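Local coordinates for protein catalase-3 (Neurospora crassa, PDB 4AJ9) that breaks hydrogen peroxide down into oxygen and water at a heme centre, an activity that probably protects the fungus from oxidative damage, at residues T128-F133 with I333-D338; F144-I149 with P293-P298; D258-I263 with R314-Y319. One frame throughout, in Å; residues are numbered along the deposited sequence.

Contact 1: T128-F133 with I333-D338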
loop_
_atom_site.group_PDB
_atom_site.type_symbol
_atom_site.label_atom_id
_atom_site.label_comp_id
_atom_site.label_asym_id
_atom_site.label_seq_id
_atom_site.Cartn_x
_atom_site.Cartn_y
_atom_site.Cartn_z
ATOM N N THR C 128 -10.707 -24.196 -14.460
ATOM C CA THR C 128 -10.461 -25.485 -15.119
ATOM C C THR C 128 -9.426 -26.301 -14.380
ATOM O O THR C 128 -8.716 -25.781 -13.515
ATOM C CB THR C 128 -9.983 -25.328 -16.578
ATOM O OG1 THR C 128 -8.553 -25.128 -16.609
ATOM C CG2 THR C 128 -10.682 -24.160 -17.256
ATOM N N ASP C 129 -9.332 -27.582 -14.720
ATOM C CA ASP C 129 -8.343 -28.433 -14.065
ATOM C C ASP C 129 -6.944 -28.191 -14.634
ATOM O O ASP C 129 -5.991 -28.836 -14.224
ATOM C CB ASP C 129 -8.746 -29.907 -14.130
ATOM C CG ASP C 129 -9.143 -30.339 -15.526
ATOM O OD1 ASP C 129 -8.628 -29.741 -16.496
ATOM O OD2 ASP C 129 -9.967 -31.276 -15.654
ATOM N N GLU C 130 -6.827 -27.233 -15.556
ATOM C CA GLU C 130 -5.520 -26.796 -16.061
ATOM C C GLU C 130 -5.333 -25.285 -15.888
ATOM O O GLU C 130 -4.700 -24.615 -16.713
ATOM C CB GLU C 130 -5.298 -27.253 -17.518
ATOM C CG GLU C 130 -5.260 -28.782 -17.627
ATOM C CD GLU C 130 -4.920 -29.318 -19.015
ATOM O OE1 GLU C 130 -4.852 -28.542 -19.990
ATOM O OE2 GLU C 130 -4.709 -30.545 -19.116
ATOM N N GLY C 131 -5.891 -24.761 -14.798
ATOM C CA GLY C 131 -5.690 -23.377 -14.415
ATOM C C GLY C 131 -6.904 -22.524 -14.710
ATOM O O GLY C 131 -7.841 -22.968 -15.367
ATOM N N ASN C 132 -6.893 -21.292 -14.221
ATOM C CA ASN C 132 -8.000 -20.390 -14.469
ATOM C C ASN C 132 -7.940 -19.828 -15.879
ATOM O O ASN C 132 -6.894 -19.342 -16.302
ATOM C CB ASN C 132 -7.991 -19.234 -13.461
ATOM C CG ASN C 132 -8.317 -19.691 -12.063
ATOM O OD1 ASN C 132 -8.861 -20.779 -11.874
ATOM N ND2 ASN C 132 -7.983 -18.865 -11.068
ATOM N N PHE C 133 -9.068 -19.907 -16.587
ATOM C CA PHE C 133 -9.234 -19.305 -17.902
ATOM C C PHE C 133 -10.349 -18.263 -17.850
ATOM O O PHE C 133 -11.478 -18.583 -17.511
ATOM C CB PHE C 133 -9.587 -20.376 -18.942
ATOM C CG PHE C 133 -9.871 -19.817 -20.306
ATOM C CD1 PHE C 133 -8.941 -19.020 -20.946
ATOM C CD2 PHE C 133 -11.071 -20.087 -20.952
ATOM C CE1 PHE C 133 -9.196 -18.489 -22.217
ATOM C CE2 PHE C 133 -11.330 -19.576 -22.226
ATOM C CZ PHE C 133 -10.390 -18.770 -22.858
ATOM N N ILE C 333 -4.762 -17.399 -19.322
ATOM C CA ILE C 333 -4.949 -18.263 -20.489
ATOM C C ILE C 333 -4.490 -19.673 -20.161
ATOM O O ILE C 333 -3.736 -19.871 -19.207
ATOM C CB ILE C 333 -4.204 -17.694 -21.726
ATOM C CG1 ILE C 333 -4.666 -18.372 -23.022
ATOM C CG2 ILE C 333 -2.677 -17.780 -21.554
ATOM C CD1 ILE C 333 -4.269 -17.581 -24.277
ATOM N N VAL C 334 -4.971 -20.653 -20.923
ATOM C CA VAL C 334 -4.652 -22.057 -20.657
ATOM C C VAL C 334 -4.205 -22.765 -21.947
ATOM O O VAL C 334 -4.493 -22.298 -23.049
ATOM C CB VAL C 334 -5.864 -22.811 -20.059
ATOM C CG1 VAL C 334 -6.278 -22.202 -18.714
ATOM C CG2 VAL C 334 -7.040 -22.777 -21.042
ATOM N N ARG C 335 -3.499 -23.882 -21.799
ATOM C CA ARG C 335 -3.142 -24.726 -22.937
ATOM C C ARG C 335 -4.362 -24.962 -23.811
ATOM O O ARG C 335 -5.423 -25.331 -23.307
ATOM C CB ARG C 335 -2.628 -26.077 -22.442
ATOM C CG ARG C 335 -2.186 -27.020 -23.560
ATOM C CD ARG C 335 -1.730 -28.362 -22.979
ATOM N NE ARG C 335 -1.467 -29.365 -24.013
ATOM C CZ ARG C 335 -0.256 -29.680 -24.463
ATOM N NH1 ARG C 335 0.820 -29.067 -23.979
ATOM N NH2 ARG C 335 -0.118 -30.609 -25.399
ATOM N N GLY C 336 -4.209 -24.767 -25.120
ATOM C CA GLY C 336 -5.321 -24.916 -26.044
ATOM C C GLY C 336 -5.862 -23.593 -26.570
ATOM O O GLY C 336 -6.654 -23.566 -27.508
ATOM N N VAL C 337 -5.434 -22.489 -25.965
ATOM C CA VAL C 337 -5.869 -21.168 -26.388
ATOM C C VAL C 337 -4.623 -20.301 -26.532
ATOM O O VAL C 337 -3.654 -20.494 -25.794
ATOM C CB VAL C 337 -6.816 -20.536 -25.334
ATOM C CG1 VAL C 337 -7.325 -19.177 -25.799
ATOM C CG2 VAL C 337 -7.990 -21.472 -25.029
ATOM N N ASP C 338 -4.641 -19.368 -27.485
ATOM C CA ASP C 338 -3.537 -18.421 -27.672
ATOM C C ASP C 338 -4.049 -17.023 -28.017
ATOM O O ASP C 338 -5.223 -16.849 -28.358
ATOM C CB ASP C 338 -2.582 -18.904 -28.765
ATOM C CG ASP C 338 -1.202 -18.242 -28.681
ATOM O OD1 ASP C 338 -0.920 -17.570 -27.668
ATOM O OD2 ASP C 338 -0.394 -18.402 -29.625
HETATM O O HOH W 1 -6.395 -26.400 -20.900
HETATM O O HOH W 2 -3.038 -24.882 -19.014
#
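Val334 pushes its CG1 methyl into the bend of segment 128-133 while its CG2 touches the root of the Phe133 side chain. Val334 CG1 is anti to the carbonyl carbon (chi1 -62°), which turns it to the backbone rim of the bend: it lies 3.5 Å from Glu130 O and 3.8 Å from Gly131 O, and also touches Asn132 O and Phe133 CB. Val334 CG2 faces the Phe133 CB-CG bond, the two side chains crossing at about a right angle. Phe133 CG is anti to the backbone N, and the ring runs past Ile333, whose CA sits at the ring edge, 4.1 Å from Phe133 CD1, until CE1 meets Val337 CG1 tip to tip. Asn132 O is buried without a polar partner.

On the other flank two waters join Glu130 to the backbone of Arg335. One donates to Glu130 OE1 and Arg335 O; the second donates to Glu130 O and accepts from Arg335 N (3.0 Å). The carboxylate and guanidinium do not meet (Glu130 OE1 to Arg335 NE 5.3 Å), their planes 84° apart. Each charge pairs elsewhere, Glu130 with Arg416 and Arg335 with Glu219. Thr128 OG1 stiffens the bend, accepting from Glu130 N (2.9 Å) in an ST turn and donating in the carbonyl plane to a lone pair of Gly131 O. Ile333 packs on Phe45 of the second subunit. The bend is the tight turn of a beta hairpin, strands 121-128 and 131-138 of the antiparallel beta-barrel typical of catalases, covered by a type II turn from Val334 to Val337.

Contact 2: F144-I149 with P293-P298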
loop_
_atom_site.group_PDB
_atom_site.type_symbol
_atom_site.label_atom_id
_atom_site.label_comp_id
_atom_site.label_asym_id
_atom_site.label_seq_id
_atom_site.Cartn_x
_atom_site.Cartn_y
_atom_site.Cartn_z
ATOM N N PHE C 144 -14.083 0.521 -28.772
ATOM C CA PHE C 144 -13.940 1.888 -29.293
ATOM C C PHE C 144 -12.649 2.170 -30.045
ATOM O O PHE C 144 -12.616 3.020 -30.941
ATOM C CB PHE C 144 -13.996 2.922 -28.160
ATOM C CG PHE C 144 -15.322 3.004 -27.457
ATOM C CD1 PHE C 144 -16.371 3.745 -27.995
ATOM C CD2 PHE C 144 -15.505 2.383 -26.239
ATOM C CE1 PHE C 144 -17.587 3.846 -27.324
ATOM C CE2 PHE C 144 -16.720 2.477 -25.561
ATOM C CZ PHE C 144 -17.756 3.209 -26.101
ATOM N N ILE C 145 -11.574 1.504 -29.653
ATOM C CA ILE C 145 -10.254 1.902 -30.122
ATOM C C ILE C 145 -9.484 0.687 -30.578
ATOM O O ILE C 145 -9.828 -0.430 -30.218
ATOM C CB ILE C 145 -9.457 2.625 -29.027
ATOM C CG1 ILE C 145 -9.419 1.756 -27.764
ATOM C CG2 ILE C 145 -10.088 4.001 -28.724
ATOM C CD1 ILE C 145 -8.494 2.239 -26.699
ATOM N N GLN C 146 -8.445 0.920 -31.374
ATOM C CA GLN C 146 -7.749 -0.158 -32.078
ATOM C C GLN C 146 -6.374 -0.456 -31.488
ATOM O O GLN C 146 -5.703 -1.384 -31.906
ATOM C CB GLN C 146 -7.602 0.198 -33.562
ATOM C CG GLN C 146 -8.924 0.499 -34.252
ATOM C CD GLN C 146 -8.759 0.866 -35.711
ATOM O OE1 GLN C 146 -8.035 1.805 -36.048
ATOM N NE2 GLN C 146 -9.434 0.126 -36.589
ATOM N N ASP C 147 -5.956 0.337 -30.515
ATOM C CA ASP C 147 -4.651 0.132 -29.909
ATOM C C ASP C 147 -4.760 0.430 -28.408
ATOM O O ASP C 147 -5.254 1.479 -28.018
ATOM C CB ASP C 147 -3.619 1.035 -30.594
ATOM C CG ASP C 147 -2.182 0.729 -30.175
ATOM O OD1 ASP C 147 -1.921 0.541 -28.958
ATOM O OD2 ASP C 147 -1.306 0.682 -31.074
ATOM N N ALA C 148 -4.298 -0.508 -27.584
ATOM C CA ALA C 148 -4.413 -0.410 -26.135
ATOM C C ALA C 148 -3.819 0.867 -25.546
ATOM O O ALA C 148 -4.225 1.307 -24.475
ATOM C CB ALA C 148 -3.760 -1.621 -25.489
ATOM N N ILE C 149 -2.845 1.454 -26.233
ATOM C CA ILE C 149 -2.153 2.623 -25.705
ATOM C C ILE C 149 -3.100 3.824 -25.616
ATOM O O ILE C 149 -2.817 4.788 -24.923
ATOM C CB ILE C 149 -0.901 2.975 -26.560
ATOM C CG1 ILE C 149 0.025 3.924 -25.801
ATOM C CG2 ILE C 149 -1.313 3.571 -27.915
ATOM C CD1 ILE C 149 1.454 3.991 -26.379
ATOM N N PRO C 293 -10.270 -4.925 -33.471
ATOM C CA PRO C 293 -11.331 -5.092 -32.472
ATOM C C PRO C 293 -12.509 -4.135 -32.668
ATOM O O PRO C 293 -13.478 -4.190 -31.892
ATOM C CB PRO C 293 -10.609 -4.769 -31.156
ATOM C CG PRO C 293 -9.587 -3.751 -31.555
ATOM C CD PRO C 293 -9.127 -4.159 -32.943
ATOM N N THR C 294 -12.429 -3.261 -33.668
ATOM C CA THR C 294 -13.546 -2.370 -33.958
ATOM C C THR C 294 -14.486 -3.003 -34.975
ATOM O O THR C 294 -15.425 -2.360 -35.425
ATOM C CB THR C 294 -13.076 -0.979 -34.492
ATOM O OG1 THR C 294 -12.459 -1.133 -35.778
ATOM C CG2 THR C 294 -12.065 -0.330 -33.516
ATOM N N LYS C 295 -14.220 -4.257 -35.337
ATOM C CA LYS C 295 -15.016 -4.954 -36.340
ATOM C C LYS C 295 -15.543 -6.259 -35.758
ATOM O O LYS C 295 -14.864 -6.895 -34.954
ATOM C CB LYS C 295 -14.171 -5.278 -37.574
ATOM C CG LYS C 295 -13.377 -4.112 -38.165
ATOM C CD LYS C 295 -14.234 -3.241 -39.062
ATOM C CE LYS C 295 -13.387 -2.182 -39.774
ATOM N NZ LYS C 295 -12.595 -1.354 -38.822
ATOM N N PHE C 296 -16.758 -6.644 -36.147
ATOM C CA PHE C 296 -17.251 -7.995 -35.879
ATOM C C PHE C 296 -17.392 -8.796 -37.176
ATOM O O PHE C 296 -17.403 -8.226 -38.259
ATOM C CB PHE C 296 -18.560 -8.005 -35.061
ATOM C CG PHE C 296 -19.759 -7.440 -35.784
ATOM C CD1 PHE C 296 -20.527 -8.240 -36.620
ATOM C CD2 PHE C 296 -20.131 -6.115 -35.608
ATOM C CE1 PHE C 296 -21.628 -7.724 -37.281
ATOM C CE2 PHE C 296 -21.224 -5.586 -36.263
ATOM C CZ PHE C 296 -21.980 -6.389 -37.104
ATOM N N LEU C 297 -17.470 -10.117 -37.059
ATOM C CA LEU C 297 -17.602 -10.979 -38.227
ATOM C C LEU C 297 -19.067 -11.331 -38.462
ATOM O O LEU C 297 -19.664 -12.056 -37.666
ATOM C CB LEU C 297 -16.779 -12.255 -38.030
ATOM C CG LEU C 297 -16.746 -13.260 -39.185
ATOM C CD1 LEU C 297 -16.128 -12.640 -40.413
ATOM C CD2 LEU C 297 -15.969 -14.499 -38.773
ATOM N N PRO C 298 -19.659 -10.815 -39.553
ATOM C CA PRO C 298 -21.059 -11.138 -39.845
ATOM C C PRO C 298 -21.306 -12.642 -39.780
ATOM O O PRO C 298 -20.494 -13.418 -40.278
ATOM C CB PRO C 298 -21.235 -10.617 -41.269
ATOM C CG PRO C 298 -20.321 -9.438 -41.319
ATOM C CD PRO C 298 -19.115 -9.822 -40.499
#
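Gln146 and Pro293 bring their CA atoms to 6.1 Å, and Phe144 and Thr294 theirs to 6.3 Å, so the two loops pass with opposite chain directions before segment 293-298 runs off. Pro293 CG rests 3.6 Å from Ile145 O, a buried carbonyl with no polar partner in the model. Gln146 and Thr294 carry the side-chain contact, crossing at about a right angle, with Gln146 CG pressed unusually close, 3.3 Å, to Thr294 CG2. Thr294 OG1 stands between the backbone N and the carbonyl carbon (chi1 66°), which leaves CG2 anti to the carbonyl carbon and turned to Gln146. Thr294 OG1 accepts from Lys295 NZ (3.1 Å) and is hydrogen-bonded to Asp292, which also forms a salt bridge with Lys295. The Gln146 amide finds its acceptor in Phe438 O. An alanine in place of Thr294 would probably open a gap beside Gln146 CG and cost Lys295 and Asp292 a shared partner. Just past the crossing Ala148 touches the heme, which places the contact beside the heme pocket. Leu344 of helix 343-360 packs on both Ile145 and Pro293, while helix 443-450 lies against Lys295 and Phe296, which precede strand 305-314.

Contact 3: D258-I263 with R314-Y319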
loop_
_atom_site.group_PDB
_atom_site.type_symbol
_atom_site.label_atom_id
_atom_site.label_comp_id
_atom_site.label_asym_id
_atom_site.label_seq_id
_atom_site.Cartn_x
_atom_site.Cartn_y
_atom_site.Cartn_z
ATOM N N ASP C 258 -31.980 -7.977 -9.819
ATOM C CA ASP C 258 -32.603 -8.904 -10.774
ATOM C C ASP C 258 -31.843 -10.239 -10.811
ATOM O O ASP C 258 -32.437 -11.313 -10.753
ATOM C CB ASP C 258 -32.687 -8.269 -12.172
ATOM C CG ASP C 258 -32.973 -9.280 -13.262
ATOM O OD1 ASP C 258 -32.063 -10.073 -13.604
ATOM O OD2 ASP C 258 -34.111 -9.290 -13.782
ATOM N N LEU C 259 -30.522 -10.169 -10.890
ATOM C CA LEU C 259 -29.696 -11.377 -10.943
ATOM C C LEU C 259 -29.802 -12.170 -9.644
ATOM O O LEU C 259 -29.959 -13.403 -9.651
ATOM C CB LEU C 259 -28.237 -10.981 -11.192
ATOM C CG LEU C 259 -27.217 -12.114 -11.222
ATOM C CD1 LEU C 259 -27.553 -13.089 -12.328
ATOM C CD2 LEU C 259 -25.817 -11.542 -11.394
ATOM N N TRP C 260 -29.695 -11.460 -8.526
ATOM C CA TRP C 260 -29.792 -12.086 -7.216
ATOM C C TRP C 260 -31.121 -12.813 -7.096
ATOM O O TRP C 260 -31.167 -13.948 -6.624
ATOM C CB TRP C 260 -29.697 -11.042 -6.100
ATOM C CG TRP C 260 -29.568 -11.643 -4.723
ATOM C CD1 TRP C 260 -30.583 -12.026 -3.883
ATOM C CD2 TRP C 260 -28.346 -11.936 -4.029
ATOM N NE1 TRP C 260 -30.059 -12.543 -2.711
ATOM C CE2 TRP C 260 -28.690 -12.496 -2.781
ATOM C CE3 TRP C 260 -26.992 -11.782 -4.349
ATOM C CZ2 TRP C 260 -27.727 -12.892 -1.847
ATOM C CZ3 TRP C 260 -26.038 -12.170 -3.410
ATOM C CH2 TRP C 260 -26.413 -12.724 -2.184
ATOM N N ASP C 261 -32.198 -12.147 -7.510
ATOM C CA ASP C 261 -33.551 -12.684 -7.337
ATOM C C ASP C 261 -33.774 -13.911 -8.211
ATOM O O ASP C 261 -34.380 -14.895 -7.778
ATOM C CB ASP C 261 -34.630 -11.633 -7.670
ATOM C CG ASP C 261 -34.810 -10.592 -6.580
ATOM O OD1 ASP C 261 -34.306 -10.781 -5.454
ATOM O OD2 ASP C 261 -35.480 -9.580 -6.857
ATOM N N ALA C 262 -33.307 -13.835 -9.455
ATOM C CA ALA C 262 -33.466 -14.936 -10.393
ATOM C C ALA C 262 -32.805 -16.178 -9.815
ATOM O O ALA C 262 -33.370 -17.271 -9.845
ATOM C CB ALA C 262 -32.863 -14.575 -11.752
ATOM N N ILE C 263 -31.609 -16.003 -9.264
ATOM C CA ILE C 263 -30.874 -17.125 -8.698
ATOM C C ILE C 263 -31.511 -17.664 -7.415
ATOM O O ILE C 263 -31.617 -18.881 -7.229
ATOM C CB ILE C 263 -29.386 -16.763 -8.477
ATOM C CG1 ILE C 263 -28.703 -16.573 -9.834
ATOM C CG2 ILE C 263 -28.685 -17.838 -7.646
ATOM C CD1 ILE C 263 -27.275 -16.036 -9.759
ATOM N N ARG C 314 -25.612 -19.928 -8.143
ATOM C CA ARG C 314 -25.259 -19.668 -6.743
ATOM C C ARG C 314 -24.869 -18.209 -6.517
ATOM O O ARG C 314 -23.918 -17.720 -7.123
ATOM C CB ARG C 314 -24.120 -20.580 -6.271
ATOM C CG ARG C 314 -24.443 -22.067 -6.187
ATOM C CD ARG C 314 -25.378 -22.392 -5.028
ATOM N NE ARG C 314 -25.452 -23.831 -4.772
ATOM C CZ ARG C 314 -26.317 -24.661 -5.352
ATOM N NH1 ARG C 314 -27.202 -24.207 -6.234
ATOM N NH2 ARG C 314 -26.298 -25.953 -5.048
ATOM N N ASN C 315 -25.608 -17.522 -5.645
ATOM C CA ASN C 315 -25.239 -16.170 -5.232
ATOM C C ASN C 315 -24.025 -16.219 -4.322
ATOM O O ASN C 315 -23.786 -17.226 -3.673
ATOM C CB ASN C 315 -26.412 -15.487 -4.503
ATOM C CG ASN C 315 -27.484 -15.012 -5.466
ATOM O OD1 ASN C 315 -27.173 -14.490 -6.536
ATOM N ND2 ASN C 315 -28.752 -15.212 -5.106
ATOM N N PRO C 316 -23.248 -15.128 -4.267
ATOM C CA PRO C 316 -22.159 -15.067 -3.284
ATOM C C PRO C 316 -22.670 -15.005 -1.851
ATOM O O PRO C 316 -23.823 -14.606 -1.606
ATOM C CB PRO C 316 -21.453 -13.751 -3.627
ATOM C CG PRO C 316 -22.469 -12.957 -4.364
ATOM C CD PRO C 316 -23.252 -13.954 -5.157
ATOM N N MET C 317 -21.814 -15.405 -0.912
ATOM C CA MET C 317 -22.136 -15.320 0.508
ATOM C C MET C 317 -21.706 -13.962 1.066
ATOM O O MET C 317 -22.451 -13.323 1.813
ATOM C CB MET C 317 -21.462 -16.461 1.277
ATOM C CG MET C 317 -21.710 -16.431 2.787
ATOM S SD MET C 317 -20.974 -17.849 3.645
ATOM C CE MET C 317 -22.163 -19.132 3.221
ATOM N N ASN C 318 -20.494 -13.536 0.712
ATOM C CA ASN C 318 -20.031 -12.184 1.011
ATOM C C ASN C 318 -19.615 -11.477 -0.284
ATOM O O ASN C 318 -18.664 -11.888 -0.949
ATOM C CB ASN C 318 -18.859 -12.218 2.005
ATOM C CG ASN C 318 -18.432 -10.824 2.464
ATOM O OD1 ASN C 318 -17.508 -10.231 1.912
ATOM N ND2 ASN C 318 -19.098 -10.309 3.489
ATOM N N TYR C 319 -20.328 -10.413 -0.631
ATOM C CA TYR C 319 -20.088 -9.693 -1.879
ATOM C C TYR C 319 -18.660 -9.159 -1.987
ATOM O O TYR C 319 -18.017 -9.287 -3.038
ATOM C CB TYR C 319 -21.101 -8.546 -2.003
ATOM C CG TYR C 319 -20.936 -7.679 -3.224
ATOM C CD1 TYR C 319 -19.970 -6.673 -3.263
ATOM C CD2 TYR C 319 -21.761 -7.837 -4.324
ATOM C CE1 TYR C 319 -19.823 -5.873 -4.379
ATOM C CE2 TYR C 319 -21.629 -7.030 -5.440
ATOM C CZ TYR C 319 -20.655 -6.058 -5.464
ATOM O OH TYR C 319 -20.524 -5.259 -6.577
#
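An amide-on-indole stack, Asn315 over Trp260, joins helix 254-264 to the loop that follows strand 305-314. The Asn315 amide lies flat on one face of the ring, the planes 2° apart, with ND2 3.4 Å above the plane of Trp260. Asn315 CB completes the overlap as a CH-pi contact, 3.6 Å from the centroid of the six-membered ring of Trp260. The amide cannot easily turn: ND2 donates to Trp260 O (3.1 Å, 165° at the hydrogen), meeting a lone pair in the carbonyl plane, and is also bonded to Glu264 of the same helix. Trp260 CG is anti to the backbone N (chi1 -171°), which sends the indole along the loop beneath Asn315. This places the helix against the barrel of the catalase fold just where strand 305-314 leaves it; Asn318, a little further on, N-caps helix 319-324. Ile263, one turn along the helix from Trp260, fills the space beside the amide, its CD1 3.6 Å from Asn315 OD1 and its CG2 3.7 Å from Arg314 N. At the far end of the indole Pro316 CD packs on Trp260 CZ3 at 3.7 Å, and Asn164 of the third subunit also touches Trp260.

In the fold
All three contacts lie in the catalase family region, spread round its antiparallel barrel. Along the chain the segments come as 128-133, 144-149, 258-263, 293-298, 314-319 and 333-338: contact 1 spans the other two, while the segments of contacts 2 and 3 alternate, though the contacts do not touch. Strand 131-138 connects the first segments of contacts 1 and 2, whose centres are 24 Å apart; strand 305-314 runs between the second segments of contacts 2 and 3. The centres of contacts 2 and 3 are 33 Å apart, those of contacts 1 and 3 27 Å. Contacts 1 and 3 both reach the second subunit, contacts 2 and 3 the third; each thus lies next to a subunit interface of the tetramer.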